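Local coordinates for GGDEF family protein (Vibrio cholerae, PDB 5GZS) that probably acts as a membrane signalling diguanylate cyclase making cyclic di-GMP, with a periplasmic portion built like solute-binding proteins that binds arginine, at residues Phe68-Pro73 with Ser167-Lys172; Leu220-Val225 with Leu260-Glu265; Arg224-Lys229 with Ile286-Pro291; Lys322-Ser327 with Asp402-Ser407; Val333-Gly338 with Glu375-Val380. One frame throughout, in Å; residues are numbered along the deposited sequence.

Contact 1. Residues Phe68-Pro73 with Ser167-Lys172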
# COMPACT_ATOMS: atom_id res chain seq x y z
N PHE A 68 34.49 17.97 1.36
CA PHE A 68 34.95 18.03 2.75
C PHE A 68 34.82 16.62 3.31
O PHE A 68 34.22 15.77 2.65
CB PHE A 68 34.15 19.07 3.55
CG PHE A 68 32.66 19.02 3.32
CD1 PHE A 68 31.89 18.07 3.94
CD2 PHE A 68 32.04 19.94 2.49
CE1 PHE A 68 30.52 18.01 3.73
CE2 PHE A 68 30.65 19.89 2.28
CZ PHE A 68 29.90 18.92 2.90
N ASP A 69 35.38 16.32 4.48
CA ASP A 69 35.45 14.92 4.89
C ASP A 69 34.43 14.53 5.98
O ASP A 69 34.15 15.29 6.92
CB ASP A 69 36.88 14.57 5.32
CG ASP A 69 37.26 13.12 4.99
OD1 ASP A 69 36.76 12.21 5.68
OD2 ASP A 69 38.06 12.91 4.05
N PHE A 70 33.87 13.33 5.84
CA PHE A 70 32.78 12.86 6.69
C PHE A 70 33.23 11.90 7.77
O PHE A 70 34.14 11.08 7.54
CB PHE A 70 31.69 12.17 5.86
CG PHE A 70 30.81 13.11 5.09
CD1 PHE A 70 31.26 13.68 3.91
CD2 PHE A 70 29.53 13.41 5.54
CE1 PHE A 70 30.45 14.55 3.21
CE2 PHE A 70 28.73 14.29 4.85
CZ PHE A 70 29.19 14.85 3.68
N SER A 71 32.59 11.98 8.93
CA SER A 71 32.59 10.87 9.86
C SER A 71 31.50 9.92 9.40
O SER A 71 30.69 10.26 8.54
CB SER A 71 32.29 11.31 11.29
OG SER A 71 30.88 11.29 11.51
N ARG A 72 31.48 8.74 10.01
CA ARG A 72 30.41 7.81 9.80
C ARG A 72 29.17 8.33 10.54
O ARG A 72 29.30 9.14 11.44
CB ARG A 72 30.84 6.42 10.26
CG ARG A 72 32.14 6.00 9.58
CD ARG A 72 32.42 4.53 9.69
NE ARG A 72 32.69 3.97 8.38
CZ ARG A 72 33.87 4.02 7.78
NH1 ARG A 72 34.89 4.60 8.39
NH2 ARG A 72 34.02 3.49 6.57
N PRO A 73 27.97 7.92 10.11
CA PRO A 73 26.76 8.51 10.69
C PRO A 73 26.73 8.35 12.20
O PRO A 73 27.14 7.31 12.70
CB PRO A 73 25.62 7.73 10.02
CG PRO A 73 26.27 6.63 9.25
CD PRO A 73 27.65 7.08 8.94
N SER A 167 25.54 12.63 9.81
CA SER A 167 26.88 12.53 10.38
C SER A 167 27.60 13.86 10.62
O SER A 167 27.15 14.91 10.20
CB SER A 167 27.76 11.66 9.49
OG SER A 167 27.63 12.05 8.14
N ILE A 168 28.72 13.77 11.33
CA ILE A 168 29.54 14.93 11.64
C ILE A 168 30.49 15.15 10.49
O ILE A 168 30.98 14.19 9.90
CB ILE A 168 30.33 14.73 12.95
CG1 ILE A 168 29.36 14.53 14.11
CG2 ILE A 168 31.22 15.92 13.21
CD1 ILE A 168 30.00 14.36 15.45
N VAL A 169 30.76 16.41 10.15
CA VAL A 169 31.63 16.64 9.00
C VAL A 169 32.71 17.70 9.29
O VAL A 169 32.60 18.44 10.27
CB VAL A 169 30.79 17.05 7.80
CG1 VAL A 169 30.05 18.39 8.04
CG2 VAL A 169 31.65 17.02 6.55
N THR A 170 33.74 17.75 8.44
CA THR A 170 34.98 18.48 8.72
C THR A 170 35.64 18.97 7.45
O THR A 170 35.51 18.30 6.42
CB THR A 170 36.02 17.58 9.45
OG1 THR A 170 35.35 16.79 10.45
CG2 THR A 170 37.11 18.42 10.11
N PRO A 171 36.34 20.12 7.50
CA PRO A 171 37.12 20.51 6.33
C PRO A 171 38.02 19.36 5.89
O PRO A 171 38.56 18.67 6.76
CB PRO A 171 37.93 21.71 6.82
CG PRO A 171 37.04 22.35 7.80
CD PRO A 171 36.30 21.22 8.49
N LYS A 172 38.12 19.15 4.58
CA LYS A 172 38.70 17.94 4.03
C LYS A 172 40.15 17.80 4.47
O LYS A 172 40.91 18.76 4.41
CB LYS A 172 38.58 17.94 2.51
CG LYS A 172 39.75 17.30 1.78
CD LYS A 172 39.43 17.18 0.29
CE LYS A 172 40.66 17.46 -0.58
NZ LYS A 172 40.29 17.89 -1.96
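Asp-69 and Thr-170 are a hydrogen-bonded pair in an antiparallel β-sheet, where strand 69-73 is an outermost strand, within the chain, of the three-stranded sheet of the arginine-holding domain, whose sequence belongs to family 3 of the solute-binding proteins. Backbone bonds hold the register. Asp-69 N donates to Thr-170 O at 2.8 Å, and Thr-170 N returns a bond to Asp-69 O at 2.9 Å. One step further, Ser-71 N reaches Ile-168 O at 2.9 Å in a nearly straight bond of 167°. For Ile-168 N the acceptor is a side chain, Ser-71 OG, at 3.3 Å. That hydroxyl serves both as acceptor and as donor, since Ser-71 OG also donates to Arg-72 O at 2.7 Å.

Apolar packing is carried by Phe-70 and Val-169, the adjoining non-hydrogen-bonded pair. CG2 of Val-169, anti to its backbone N, is modelled over the centre of the Phe-70 ring in a CH-pi contact, 4.1 Å from the centroid. The same ring meets Tyr-60 edge-to-face and touches the pocket residues Ile-58 and Arg-64, which puts Phe-70 in the second shell of the arginine site. Helix 176-186 packs on Ile-168 and Thr-170, whereas helix 40-49 packs on Phe-68. Asn-355 of the second subunit adds a weak hydrogen bond to Ser-71 O.

Polar and aromatic groups meet at the rim of the Phe-70 ring: Ser-167 OG, itself hydrogen-bonded to Ile-58 O, lies in the ring plane 3.5 Å from Phe-70 CD2.

Contact 2. Residues Leu220-Val225 with Leu260-Glu265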
# COMPACT_ATOMS: atom_id res chain seq x y z
N LEU A 220 -12.08 25.10 26.47
CA LEU A 220 -12.91 24.04 27.00
C LEU A 220 -12.53 23.85 28.47
O LEU A 220 -11.42 24.15 28.88
CB LEU A 220 -12.75 22.73 26.19
CG LEU A 220 -11.48 21.90 26.36
CD1 LEU A 220 -11.61 20.99 27.57
CD2 LEU A 220 -11.20 21.09 25.10
N ASN A 221 -13.47 23.33 29.25
CA ASN A 221 -13.29 23.15 30.67
C ASN A 221 -12.52 21.88 31.01
O ASN A 221 -13.13 20.84 31.20
CB ASN A 221 -14.67 23.15 31.34
CG ASN A 221 -14.60 22.96 32.83
OD1 ASN A 221 -13.53 22.85 33.42
ND2 ASN A 221 -15.76 22.95 33.46
N VAL A 222 -11.20 21.98 31.12
CA VAL A 222 -10.37 20.82 31.46
C VAL A 222 -10.65 20.21 32.86
O VAL A 222 -10.04 19.18 33.21
CB VAL A 222 -8.85 21.16 31.42
CG1 VAL A 222 -8.52 22.09 30.22
CG2 VAL A 222 -8.41 21.80 32.72
N GLN A 223 -11.54 20.81 33.66
CA GLN A 223 -11.92 20.19 34.93
C GLN A 223 -13.05 19.20 34.68
O GLN A 223 -13.42 18.43 35.56
CB GLN A 223 -12.36 21.21 35.98
CG GLN A 223 -11.26 22.11 36.50
CD GLN A 223 -9.95 21.38 36.75
OE1 GLN A 223 -9.89 20.41 37.51
NE2 GLN A 223 -8.89 21.83 36.09
N ARG A 224 -13.61 19.22 33.48
CA ARG A 224 -14.70 18.30 33.19
C ARG A 224 -14.20 16.88 32.92
O ARG A 224 -13.31 16.67 32.08
CB ARG A 224 -15.52 18.81 32.02
CG ARG A 224 -16.34 17.74 31.37
CD ARG A 224 -17.47 18.33 30.58
NE ARG A 224 -18.37 17.27 30.13
CZ ARG A 224 -19.45 17.49 29.40
NH1 ARG A 224 -19.77 18.73 29.04
NH2 ARG A 224 -20.22 16.47 29.05
N VAL A 225 -14.75 15.91 33.64
CA VAL A 225 -14.37 14.51 33.42
C VAL A 225 -15.10 13.91 32.22
O VAL A 225 -16.29 13.61 32.29
CB VAL A 225 -14.67 13.66 34.67
CG1 VAL A 225 -14.30 12.20 34.41
CG2 VAL A 225 -13.91 14.21 35.89
N LEU A 260 -3.36 15.55 25.97
CA LEU A 260 -4.05 16.83 25.95
C LEU A 260 -4.32 17.37 27.34
O LEU A 260 -4.92 18.44 27.50
CB LEU A 260 -5.38 16.71 25.19
CG LEU A 260 -5.35 16.19 23.76
CD1 LEU A 260 -6.68 15.48 23.49
CD2 LEU A 260 -5.15 17.34 22.79
N LEU A 261 -3.87 16.63 28.34
CA LEU A 261 -4.08 16.96 29.75
C LEU A 261 -5.54 17.13 30.07
O LEU A 261 -5.90 17.94 30.93
CB LEU A 261 -3.31 18.21 30.15
CG LEU A 261 -1.80 18.08 30.24
CD1 LEU A 261 -1.30 19.26 31.03
CD2 LEU A 261 -1.39 16.77 30.90
N LEU A 262 -6.38 16.36 29.39
CA LEU A 262 -7.76 16.19 29.80
C LEU A 262 -7.91 14.93 30.64
O LEU A 262 -7.17 13.97 30.47
CB LEU A 262 -8.68 16.10 28.60
CG LEU A 262 -8.49 17.07 27.45
CD1 LEU A 262 -9.21 16.50 26.30
CD2 LEU A 262 -9.03 18.45 27.81
N LYS A 263 -8.90 14.92 31.51
CA LYS A 263 -9.16 13.75 32.33
C LYS A 263 -10.28 12.93 31.71
O LYS A 263 -11.37 13.44 31.49
CB LYS A 263 -9.50 14.17 33.77
CG LYS A 263 -10.18 15.52 33.88
CD LYS A 263 -10.18 16.07 35.32
CE LYS A 263 -8.77 16.33 35.80
NZ LYS A 263 -8.75 17.14 37.05
N CYS A 264 -10.00 11.67 31.43
CA CYS A 264 -11.01 10.79 30.85
C CYS A 264 -11.24 9.62 31.74
O CYS A 264 -10.30 9.05 32.30
CB CYS A 264 -10.61 10.26 29.48
SG CYS A 264 -10.10 11.45 28.32
N GLU A 265 -12.47 9.19 31.81
CA GLU A 265 -12.84 8.11 32.64
C GLU A 265 -13.58 7.10 31.79
O GLU A 265 -14.54 7.44 31.17
CB GLU A 265 -13.78 8.66 33.69
CG GLU A 265 -14.38 7.68 34.65
CD GLU A 265 -15.01 8.35 35.83
OE1 GLU A 265 -14.32 8.78 36.73
OE2 GLU A 265 -16.22 8.45 35.84
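Leu-220 and Leu-262 meet through single methyls, CD1 of Leu-220 lying 3.6 Å from CD2 of Leu-262, and the two side chains cross at about a right angle. Val-222 adds CG1 to the same small apolar patch, more loosely, at 4.4 Å from Leu-262 CD2. At the other end of the contact, CG1 of Val-225 touches CB of Glu-265 at 3.6 Å, the two side chains crossing at a slant.

Between these two patches runs the Lys-263 side chain. Its methylenes pass the carbonyl oxygens of the loop, with Lys-263 CG 3.7 Å from Val-222 O. The chain bends at chi3 (64°), which turns CE; beyond it Lys-263 NZ makes a weak hydrogen bond of 3.5 Å with OE1 of Gln-223, whose own chain is bent at chi2.

The loop that presents Val-222 and Gln-223 is a type I β-turn, closed by Arg-224 N donating to Asn-221 O at 2.8 Å. Asn-221 also forms an Asx turn, its OD1 accepting from Gln-223 N at 2.9 Å with the donor well above the carbonyl plane. On the other segment, Leu-261 takes positive phi in a Schellman motif that ends helix 248-259, and the Cys-257–Cys-264 disulfide ties this helix to the strand that follows. Leu-220 and Val-222 themselves pack on helices 421-435 and 189-218 respectively. Strand 226-230, helix 248-259 and the neighbouring parallel strand 264-266 make a β-α-β unit, and this surface contact joins its entrance to its last strand.

Contact 3. Residues Arg224-Lys229 with Ile286-Pro291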
# COMPACT_ATOMS: atom_id res chain seq x y z
N ARG A 224 -13.61 19.22 33.48
CA ARG A 224 -14.70 18.30 33.19
C ARG A 224 -14.20 16.88 32.92
O ARG A 224 -13.31 16.67 32.08
CB ARG A 224 -15.52 18.81 32.02
CG ARG A 224 -16.34 17.74 31.37
CD ARG A 224 -17.47 18.33 30.58
NE ARG A 224 -18.37 17.27 30.13
CZ ARG A 224 -19.45 17.49 29.40
NH1 ARG A 224 -19.77 18.73 29.04
NH2 ARG A 224 -20.22 16.47 29.05
N VAL A 225 -14.75 15.91 33.64
CA VAL A 225 -14.37 14.51 33.42
C VAL A 225 -15.10 13.91 32.22
O VAL A 225 -16.29 13.61 32.29
CB VAL A 225 -14.67 13.66 34.67
CG1 VAL A 225 -14.30 12.20 34.41
CG2 VAL A 225 -13.91 14.21 35.89
N LEU A 226 -14.39 13.74 31.11
CA LEU A 226 -14.97 13.16 29.91
C LEU A 226 -15.37 11.70 30.12
O LEU A 226 -14.54 10.89 30.51
CB LEU A 226 -13.98 13.25 28.76
CG LEU A 226 -13.56 14.67 28.39
CD1 LEU A 226 -12.65 14.63 27.17
CD2 LEU A 226 -14.81 15.52 28.12
N ARG A 227 -16.62 11.37 29.83
CA ARG A 227 -17.06 9.97 29.92
C ARG A 227 -16.86 9.21 28.60
O ARG A 227 -17.32 9.64 27.54
CB ARG A 227 -18.52 9.89 30.37
CG ARG A 227 -18.73 10.63 31.68
CD ARG A 227 -20.17 10.56 32.22
NE ARG A 227 -20.44 9.32 32.95
CZ ARG A 227 -21.08 8.30 32.42
NH1 ARG A 227 -21.52 8.38 31.17
NH2 ARG A 227 -21.29 7.20 33.13
N VAL A 228 -16.14 8.07 28.68
CA VAL A 228 -15.72 7.28 27.54
C VAL A 228 -16.37 5.89 27.60
O VAL A 228 -16.46 5.30 28.68
CB VAL A 228 -14.19 7.09 27.58
CG1 VAL A 228 -13.65 6.48 26.30
CG2 VAL A 228 -13.50 8.40 27.84
N LYS A 229 -16.82 5.36 26.46
CA LYS A 229 -17.22 3.95 26.42
C LYS A 229 -16.46 3.19 25.36
O LYS A 229 -16.16 3.74 24.29
CB LYS A 229 -18.73 3.78 26.19
CG LYS A 229 -19.51 4.11 27.40
CD LYS A 229 -20.82 3.34 27.46
CE LYS A 229 -21.60 3.78 28.71
NZ LYS A 229 -22.86 3.06 28.90
N ILE A 286 -22.78 9.87 27.29
CA ILE A 286 -21.32 9.78 27.31
C ILE A 286 -20.78 10.78 26.29
O ILE A 286 -21.53 11.24 25.43
CB ILE A 286 -20.82 8.37 26.97
CG1 ILE A 286 -21.12 8.08 25.50
CG2 ILE A 286 -21.51 7.34 27.86
CD1 ILE A 286 -20.51 6.79 24.97
N ASP A 287 -19.49 11.12 26.39
CA ASP A 287 -18.86 12.07 25.46
C ASP A 287 -18.06 11.39 24.32
O ASP A 287 -18.02 11.88 23.20
CB ASP A 287 -17.92 13.00 26.22
CG ASP A 287 -18.55 13.60 27.45
OD1 ASP A 287 -19.52 14.35 27.33
OD2 ASP A 287 -18.07 13.29 28.56
N ILE A 288 -17.43 10.26 24.61
CA ILE A 288 -16.52 9.65 23.66
C ILE A 288 -16.82 8.18 23.48
O ILE A 288 -17.11 7.48 24.44
CB ILE A 288 -15.07 9.82 24.13
CG1 ILE A 288 -14.62 11.25 23.94
CG2 ILE A 288 -14.12 8.82 23.44
CD1 ILE A 288 -13.34 11.58 24.71
N LEU A 289 -16.75 7.70 22.26
CA LEU A 289 -16.99 6.29 22.03
C LEU A 289 -16.00 5.78 21.01
O LEU A 289 -15.78 6.41 19.96
CB LEU A 289 -18.43 6.02 21.58
CG LEU A 289 -18.73 4.64 20.98
CD1 LEU A 289 -18.34 3.55 21.94
CD2 LEU A 289 -20.19 4.46 20.59
N ALA A 290 -15.37 4.65 21.32
CA ALA A 290 -14.42 4.04 20.40
C ALA A 290 -14.33 2.57 20.74
O ALA A 290 -14.54 2.17 21.88
CB ALA A 290 -13.06 4.72 20.49
N PRO A 291 -14.04 1.75 19.74
CA PRO A 291 -13.86 2.13 18.33
C PRO A 291 -15.19 2.41 17.65
O PRO A 291 -16.23 1.99 18.16
CB PRO A 291 -13.15 0.92 17.73
CG PRO A 291 -13.69 -0.23 18.54
CD PRO A 291 -13.88 0.30 19.95
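Val-228 pairs with Ile-288 and Lys-229 with Leu-289 in a parallel β arrangement, the axes of strands 226-229 and 288-291 approaching to 4.8 Å with their directions 29° apart. Lys-229 N donates to Ile-288 O at 2.9 Å, while Arg-227 O accepts from both Asp-287 N and Ile-288 N. On one face of the sheet Val-228 CG1 and Ile-288 CG2 lie side by side at 3.7 Å, and helix 421-435 packs on Leu-226 and Ile-288. On the other face Ile-286 crosses the Lys-229 chain at about a right angle, its CG2 3.7 Å from Lys-229 CE; the amino group beyond is hydrogen-bonded to Gln-271.

Asp-287, just ahead of the strand, carries the polar contact. Its OD2 takes the backbone N-H of Arg-227 at 2.7 Å on the anti lone pair. Its OD1 forms a salt bridge with Arg-224 NH2 at 2.8 Å. Here the two side chains approach tip to tip, the arginine chain extended from CG to NE, and the guanidinium and carboxylate planes are 73° apart. Each oxygen of this buried carboxylate thus has a partner of its own, one a backbone N-H and the other a guanidinium, whose charge would be expected to stabilise the carboxylate's.

Contact 4. Residues Lys322-Ser327 with Asp402-Ser407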
# COMPACT_ATOMS: atom_id res chain seq x y z
N LYS A 322 -14.57 -25.16 -1.08
CA LYS A 322 -14.41 -24.35 -2.29
C LYS A 322 -13.13 -23.52 -2.37
O LYS A 322 -13.13 -22.42 -2.92
CB LYS A 322 -15.62 -23.42 -2.46
CG LYS A 322 -16.90 -24.13 -2.82
CD LYS A 322 -17.99 -23.15 -3.21
CE LYS A 322 -19.15 -23.85 -3.91
NZ LYS A 322 -18.85 -24.13 -5.34
N ASP A 323 -12.04 -24.04 -1.84
CA ASP A 323 -10.76 -23.34 -1.90
C ASP A 323 -10.34 -22.97 -3.32
O ASP A 323 -10.38 -23.80 -4.24
CB ASP A 323 -9.67 -24.19 -1.25
CG ASP A 323 -10.11 -24.79 0.07
OD1 ASP A 323 -10.93 -24.15 0.77
OD2 ASP A 323 -9.65 -25.92 0.38
N ASP A 324 -9.94 -21.71 -3.48
CA ASP A 324 -9.39 -21.17 -4.72
C ASP A 324 -10.36 -21.24 -5.88
O ASP A 324 -9.96 -21.26 -7.04
CB ASP A 324 -8.10 -21.90 -5.08
CG ASP A 324 -7.05 -21.78 -4.00
OD1 ASP A 324 -7.02 -20.71 -3.35
OD2 ASP A 324 -6.27 -22.74 -3.82
N VAL A 325 -11.65 -21.28 -5.57
CA VAL A 325 -12.67 -21.18 -6.60
C VAL A 325 -12.88 -19.72 -6.94
O VAL A 325 -13.11 -19.37 -8.09
CB VAL A 325 -14.00 -21.83 -6.14
CG1 VAL A 325 -15.12 -21.51 -7.12
CG2 VAL A 325 -13.82 -23.32 -5.99
N TYR A 326 -12.74 -18.87 -5.92
CA TYR A 326 -12.95 -17.43 -6.08
C TYR A 326 -11.74 -16.64 -5.64
O TYR A 326 -11.15 -16.92 -4.60
CB TYR A 326 -14.16 -16.97 -5.27
CG TYR A 326 -15.38 -17.84 -5.38
CD1 TYR A 326 -16.13 -17.88 -6.55
CD2 TYR A 326 -15.81 -18.60 -4.30
CE1 TYR A 326 -17.26 -18.66 -6.65
CE2 TYR A 326 -16.95 -19.39 -4.38
CZ TYR A 326 -17.66 -19.41 -5.57
OH TYR A 326 -18.78 -20.19 -5.67
N SER A 327 -11.40 -15.61 -6.40
CA SER A 327 -10.19 -14.86 -6.11
C SER A 327 -10.52 -13.47 -5.59
O SER A 327 -9.69 -12.85 -4.92
CB SER A 327 -9.31 -14.79 -7.35
OG SER A 327 -9.86 -13.91 -8.31
N ASP A 402 -10.50 -17.36 3.60
CA ASP A 402 -10.24 -17.63 2.24
C ASP A 402 -9.09 -16.78 1.76
O ASP A 402 -9.29 -15.83 1.02
CB ASP A 402 -11.48 -17.36 1.43
CG ASP A 402 -11.44 -18.00 0.10
OD1 ASP A 402 -10.63 -18.89 -0.12
OD2 ASP A 402 -12.23 -17.62 -0.75
N THR A 403 -7.87 -17.13 2.15
CA THR A 403 -6.74 -16.43 1.61
C THR A 403 -6.88 -15.99 0.15
O THR A 403 -6.25 -15.06 -0.25
CB THR A 403 -5.44 -17.27 1.77
OG1 THR A 403 -5.28 -18.15 0.66
CG2 THR A 403 -5.46 -18.12 3.05
N MSE A 404 -7.63 -16.70 -0.65
CA MSE A 404 -7.63 -16.37 -2.05
C MSE A 404 -8.24 -15.02 -2.18
O MSE A 404 -7.67 -14.13 -2.77
CB MSE A 404 -8.43 -17.39 -2.85
CG MSE A 404 -8.35 -17.19 -4.36
SE MSE A 404 -7.02 -18.26 -5.23
CE MSE A 404 -5.47 -17.14 -4.85
N ILE A 405 -9.41 -14.86 -1.62
CA ILE A 405 -10.03 -13.58 -1.74
C ILE A 405 -9.18 -12.67 -0.91
O ILE A 405 -8.89 -11.57 -1.31
CB ILE A 405 -11.48 -13.65 -1.27
CG1 ILE A 405 -12.36 -14.23 -2.36
CG2 ILE A 405 -12.00 -12.27 -0.90
CD1 ILE A 405 -13.38 -15.21 -1.88
N GLY A 406 -8.76 -13.15 0.24
CA GLY A 406 -8.05 -12.31 1.15
C GLY A 406 -8.79 -11.06 1.57
O GLY A 406 -9.98 -10.94 1.50
N SER A 407 -8.02 -10.10 2.02
CA SER A 407 -8.52 -8.80 2.43
C SER A 407 -9.17 -8.19 1.22
O SER A 407 -8.50 -7.73 0.32
CB SER A 407 -7.41 -7.88 2.93
OG SER A 407 -6.86 -8.36 4.14
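The loop that follows strand 312-318 brings Asp-324 and Ser-327 against Met-404 and Ile-405, which belong to the irregular, turn-like middle of strand 399-410. No hydrogen bond joins the two segments. Met-404, a selenomethionine, directs its CB toward the loop and crosses Asp-324 at about a right angle, with its CB 3.6 Å from Asp-324 OD1. The bend at chi2 turns SE beside the Asp-324 carboxylate. A CA-H...O contact joins Ile-405 CA to Ser-327 O at 3.3 Å, with an angle of 165° at the hydrogen.

Each segment is itself turned. Lys-322 to Val-325 form a type II β-turn, closed by Val-325 N donating to Lys-322 O at 3.2 Å, and on the other segment Gly-406 N donates to Asp-402 O at 2.8 Å. The contact thus packs two bends together at one side of a mixed sheet in which strand 399-410 is outermost within the chain. The Asp-323 carboxylate makes a salt bridge with Lys-317 on the neighbouring strand, and Gln-441 of the second subunit packs on both Asp-324 and Met-404.

Contact 5. Residues Val333-Gly338 with Glu375-Val380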
# COMPACT_ATOMS: atom_id res chain seq x y z
N VAL A 333 -21.42 -13.97 -6.16
CA VAL A 333 -22.72 -13.51 -6.61
C VAL A 333 -23.84 -14.48 -6.28
O VAL A 333 -25.02 -14.10 -6.20
CB VAL A 333 -22.66 -13.26 -8.13
CG1 VAL A 333 -22.48 -14.57 -8.89
CG2 VAL A 333 -23.86 -12.52 -8.60
N ALA A 334 -23.47 -15.74 -6.07
CA ALA A 334 -24.46 -16.78 -5.82
C ALA A 334 -24.13 -17.59 -4.59
O ALA A 334 -24.75 -18.62 -4.34
CB ALA A 334 -24.59 -17.69 -7.04
N GLU A 335 -23.14 -17.16 -3.82
CA GLU A 335 -22.87 -17.77 -2.53
C GLU A 335 -23.68 -17.09 -1.42
O GLU A 335 -24.02 -15.90 -1.51
CB GLU A 335 -21.38 -17.71 -2.20
CG GLU A 335 -20.48 -18.48 -3.15
CD GLU A 335 -20.52 -19.99 -2.94
OE1 GLU A 335 -19.99 -20.72 -3.81
OE2 GLU A 335 -21.06 -20.45 -1.92
N ARG A 336 -23.98 -17.84 -0.37
CA ARG A 336 -24.73 -17.30 0.75
C ARG A 336 -23.79 -16.57 1.70
O ARG A 336 -22.92 -17.19 2.31
CB ARG A 336 -25.46 -18.42 1.49
CG ARG A 336 -26.51 -19.14 0.67
CD ARG A 336 -27.40 -20.00 1.56
NE ARG A 336 -27.39 -21.40 1.16
CZ ARG A 336 -26.68 -22.36 1.75
NH1 ARG A 336 -25.90 -22.09 2.79
NH2 ARG A 336 -26.75 -23.61 1.28
N ILE A 337 -23.95 -15.26 1.81
CA ILE A 337 -23.09 -14.50 2.69
C ILE A 337 -23.85 -14.04 3.91
O ILE A 337 -24.93 -13.44 3.80
CB ILE A 337 -22.46 -13.28 2.00
CG1 ILE A 337 -21.43 -13.73 0.95
CG2 ILE A 337 -21.78 -12.40 3.02
CD1 ILE A 337 -21.18 -12.71 -0.11
N GLY A 338 -23.30 -14.33 5.08
CA GLY A 338 -23.95 -13.92 6.30
C GLY A 338 -23.35 -12.66 6.88
O GLY A 338 -22.13 -12.59 7.08
N GLU A 375 -26.10 -23.14 7.25
CA GLU A 375 -27.15 -22.18 6.94
C GLU A 375 -26.66 -21.20 5.88
O GLU A 375 -27.42 -20.72 5.04
CB GLU A 375 -27.54 -21.41 8.20
CG GLU A 375 -28.93 -21.72 8.76
CD GLU A 375 -29.36 -20.70 9.78
OE1 GLU A 375 -29.84 -19.62 9.37
OE2 GLU A 375 -29.23 -20.97 11.00
N VAL A 376 -25.35 -20.93 5.96
CA VAL A 376 -24.66 -19.96 5.13
C VAL A 376 -23.24 -20.48 4.82
O VAL A 376 -22.74 -21.40 5.50
CB VAL A 376 -24.59 -18.60 5.85
CG1 VAL A 376 -23.49 -18.59 6.90
CG2 VAL A 376 -24.45 -17.45 4.86
N ASP A 377 -22.59 -19.92 3.81
CA ASP A 377 -21.31 -20.46 3.33
C ASP A 377 -20.10 -19.57 3.56
O ASP A 377 -18.97 -20.08 3.66
CB ASP A 377 -21.42 -20.77 1.85
CG ASP A 377 -22.52 -21.76 1.55
OD1 ASP A 377 -22.22 -22.98 1.55
OD2 ASP A 377 -23.67 -21.34 1.31
N TYR A 378 -20.32 -18.25 3.61
CA TYR A 378 -19.27 -17.25 3.85
C TYR A 378 -19.83 -16.15 4.75
O TYR A 378 -20.92 -15.64 4.51
CB TYR A 378 -18.76 -16.61 2.55
CG TYR A 378 -18.05 -17.53 1.56
CD1 TYR A 378 -18.75 -18.20 0.57
CD2 TYR A 378 -16.68 -17.70 1.60
CE1 TYR A 378 -18.10 -19.02 -0.33
CE2 TYR A 378 -16.02 -18.52 0.71
CZ TYR A 378 -16.73 -19.18 -0.26
OH TYR A 378 -16.06 -20.00 -1.16
N ILE A 379 -19.07 -15.77 5.78
CA ILE A 379 -19.48 -14.67 6.64
C ILE A 379 -18.36 -13.65 6.70
O ILE A 379 -17.19 -13.99 6.51
CB ILE A 379 -19.85 -15.16 8.05
CG1 ILE A 379 -18.59 -15.53 8.83
CG2 ILE A 379 -20.78 -16.36 7.98
CD1 ILE A 379 -18.88 -16.25 10.13
N VAL A 380 -18.71 -12.39 6.94
CA VAL A 380 -17.72 -11.33 6.88
C VAL A 380 -17.13 -11.01 8.25
O VAL A 380 -17.83 -10.57 9.16
CB VAL A 380 -18.28 -10.02 6.31
CG1 VAL A 380 -17.16 -8.98 6.22
CG2 VAL A 380 -18.90 -10.24 4.96
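Arg-336 O is gripped by two backbone N-H groups, those of Asp-377 and Tyr-378, each nitrogen 3.1 Å from Arg-336 O. Tyr-378 N approaches almost in line with the carbonyl, whereas Asp-377 N is tilted 25° from its plane. The parallel pairing continues as Gly-338 N donates to Tyr-378 O at 2.8 Å, followed by a weak bond from Val-380 N to Gly-338 O.

The side chain of Arg-336 reaches the Asp-377 carboxylate. Its NH1 makes a salt bridge of 2.8 Å with Asp-377 OD2, but the oxygen sits over a face of the guanidinium, so that the attraction is one of charge with no N-H directed at it. The other oxygen of Asp-377, OD1, has a second salt bridge, to Arg-318. Glu-335 brings a like charge close, OE2 standing 4.2 Å from Asp-377 OD2. Glu-335 OE2 is also hydrogen-bonded to Tyr-321 OH, and the two arginines probably help offset the combined negative charge.

Glu-335 also lies at the rim of the Tyr-378 ring, its OE2 3.7 Å from Tyr-378 CE1, with the carboxylate turned 81° from the ring plane. Apolar contact is supplied by Ile-337 CG2 and Val-380 CG2, 4.1 Å apart.

Helix 344-352 packs on Ile-337 and Val-380, and helix 364-372 on Val-376 and Ile-379. Strand 378-382 is the middle one of a five-stranded mixed sheet, with parallel strand 337-340 and antiparallel strand 312-318 on its two flanks and strand 359-361 beyond 337-340.

Overall arrangement
Contact 1 lies in the arginine-holding domain, its centre about 49 to 64 Å from those of the other four, which come later in the chain and beyond helix 189-218. Contacts 2 and 3 share Arg-224 and Val-225 and belong to one mixed sheet, strand 226-230 standing between 264-266 and 288-292, with centres about 11 Å apart. Contacts 4 and 5, with centres about 13 Å apart, both reach a second mixed sheet, contact 5 falling within the sequence that contact 4 spans. The centres of contacts 3 and 5 are about 36 Å apart, consistent with the two α/β lobes of a second solute-binding-protein domain. Contacts 1, 4 and 5 also touch the second subunit, so both domains take part in the dimer.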